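Long-range contact in carbamate kinase (Aeropyrum pernix, PDB 2E9Y), which probably acts as a carbamate kinase, transferring a phosphoryl group between carbamoyl phosphate and ADP: residues Val233-Val238 against Gly296-Ala301. Numbering follows the deposited sequence.
Sequences VILTDV and GSLEEA
This is a buried parallel strand pairing at the C-terminal ends of two neighbouring strands, 231-236 and 293-297, in the large mixed sheet of the amino acid kinase fold. Three backbone hydrogen bonds form the ladder. Gly296 N donates to Ile234 O at 3.0 Å, and Gly296 O receives Thr236 N at 2.8 Å. Both bonds are nearly straight and run close to the C=O axis. The third, from Leu298 N to Thr236 O at 3.1 Å, is more bent but stays in the carbonyl plane. It carries the pairing one step past the end of strand 293-297, where a type I turn from Leu298 to Ala301 begins. Leu235 packs against that turn. Its CG lies anti to the carbonyl carbon (chi1 -62°), and the extended branch puts Leu235 CD1 3.7 Å from Ala301 CB. Leu235 CD1 also meets Leu298 CD1 at 3.8 Å, the two leucines crossing at about a right angle. An alanine in place of Leu235 would probably loosen the packing of the turn, since both methyl contacts would be lost. Beside the ladder, Thr236 CG2 rests 3.4 Å from Gly296 O. Strand 6-10 pairs with the other edge of strand 231-236. Leu298 and Ala301 also touch Ile38 of helix 25-44, while Ile234 and Thr236 pack on helix 275-289.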
loop_
_atom_site.group_PDB
_atom_site.type_symbol
_atom_site.label_atom_id
_atom_site.label_comp_id
_atom_site.label_asym_id
_atom_site.label_seq_id
_atom_site.Cartn_x
_atom_site.Cartn_y
_atom_site.Cartn_z
ATOM N N VAL A 233 -8.875 12.622 18.199
ATOM C CA VAL A 233 -10.254 12.160 18.182
ATOM C C VAL A 233 -10.290 10.656 17.945
ATOM O O VAL A 233 -9.653 10.156 17.019
ATOM C CB VAL A 233 -11.050 12.837 17.044
ATOM C CG1 VAL A 233 -12.493 12.336 17.040
ATOM C CG2 VAL A 233 -11.004 14.350 17.202
ATOM N N ILE A 234 -11.020 9.937 18.789
ATOM C CA ILE A 234 -11.161 8.498 18.613
ATOM C C ILE A 234 -12.634 8.222 18.342
ATOM O O ILE A 234 -13.482 8.438 19.206
ATOM C CB ILE A 234 -10.722 7.715 19.860
ATOM C CG1 ILE A 234 -9.238 7.972 20.139
ATOM C CG2 ILE A 234 -10.939 6.226 19.630
ATOM C CD1 ILE A 234 -8.717 7.277 21.371
ATOM N N LEU A 235 -12.936 7.758 17.135
ATOM C CA LEU A 235 -14.317 7.475 16.761
ATOM C C LEU A 235 -14.593 5.981 16.813
ATOM O O LEU A 235 -13.980 5.199 16.085
ATOM C CB LEU A 235 -14.606 8.015 15.360
ATOM C CG LEU A 235 -14.485 9.533 15.185
ATOM C CD1 LEU A 235 -14.794 9.905 13.745
ATOM C CD2 LEU A 235 -15.451 10.249 16.132
ATOM N N THR A 236 -15.522 5.592 17.680
ATOM C CA THR A 236 -15.866 4.189 17.845
ATOM C C THR A 236 -17.356 3.955 17.590
ATOM O O THR A 236 -18.009 4.761 16.922
ATOM C CB THR A 236 -15.472 3.714 19.261
ATOM O OG1 THR A 236 -15.749 2.315 19.402
ATOM C CG2 THR A 236 -16.225 4.506 20.315
ATOM N N ASP A 237 -17.896 2.860 18.118
ATOM C CA ASP A 237 -19.303 2.544 17.906
ATOM C C ASP A 237 -20.184 2.798 19.130
ATOM O O ASP A 237 -21.300 2.283 19.218
ATOM C CB ASP A 237 -19.439 1.092 17.436
ATOM C CG ASP A 237 -19.063 0.091 18.507
ATOM O OD1 ASP A 237 -18.238 0.427 19.386
ATOM O OD2 ASP A 237 -19.586 -1.041 18.460
ATOM N N VAL A 238 -19.674 3.590 20.071
ATOM C CA VAL A 238 -20.411 3.954 21.281
ATOM C C VAL A 238 -20.283 5.465 21.485
ATOM O O VAL A 238 -19.345 6.087 20.984
ATOM C CB VAL A 238 -19.877 3.211 22.531
ATOM C CG1 VAL A 238 -20.246 1.739 22.450
ATOM C CG2 VAL A 238 -18.369 3.373 22.638
ATOM N N GLY A 296 -15.616 9.454 20.979
ATOM C CA GLY A 296 -17.039 9.454 20.695
ATOM C C GLY A 296 -17.468 8.525 19.580
ATOM O O GLY A 296 -16.693 7.692 19.110
ATOM N N SER A 297 -18.717 8.691 19.158
ATOM C CA SER A 297 -19.321 7.880 18.107
ATOM C C SER A 297 -19.022 8.409 16.706
ATOM O O SER A 297 -18.993 9.620 16.485
ATOM C CB SER A 297 -20.840 7.835 18.325
ATOM O OG SER A 297 -21.494 7.099 17.313
ATOM N N LEU A 298 -18.797 7.496 15.762
ATOM C CA LEU A 298 -18.525 7.883 14.381
ATOM C C LEU A 298 -19.714 8.680 13.859
ATOM O O LEU A 298 -19.551 9.681 13.169
ATOM C CB LEU A 298 -18.320 6.639 13.504
ATOM C CG LEU A 298 -18.284 6.843 11.980
ATOM C CD1 LEU A 298 -17.130 7.753 11.594
ATOM C CD2 LEU A 298 -18.146 5.489 11.291
ATOM N N GLU A 299 -20.912 8.230 14.206
ATOM C CA GLU A 299 -22.132 8.897 13.771
ATOM C C GLU A 299 -22.180 10.359 14.219
ATOM O O GLU A 299 -22.586 11.232 13.451
ATOM C CB GLU A 299 -23.359 8.161 14.317
ATOM C CG GLU A 299 -23.388 6.664 14.029
ATOM C CD GLU A 299 -23.277 6.343 12.550
ATOM O OE1 GLU A 299 -24.095 6.863 11.761
ATOM O OE2 GLU A 299 -22.371 5.564 12.177
ATOM N N GLU A 300 -21.756 10.625 15.451
ATOM C CA GLU A 300 -21.786 11.985 15.996
ATOM C C GLU A 300 -20.479 12.753 15.796
ATOM O O GLU A 300 -20.281 13.809 16.396
ATOM C CB GLU A 300 -22.111 11.940 17.497
ATOM C CG GLU A 300 -23.252 10.999 17.873
ATOM C CD GLU A 300 -23.657 11.111 19.338
ATOM O OE1 GLU A 300 -22.781 11.005 20.221
ATOM O OE2 GLU A 300 -24.863 11.299 19.608
ATOM N N ALA A 301 -19.602 12.228 14.946
ATOM C CA ALA A 301 -18.303 12.847 14.687
ATOM C C ALA A 301 -18.308 14.370 14.568
ATOM O O ALA A 301 -17.482 15.047 15.183
ATOM C CB ALA A 301 -17.680 12.233 13.437
#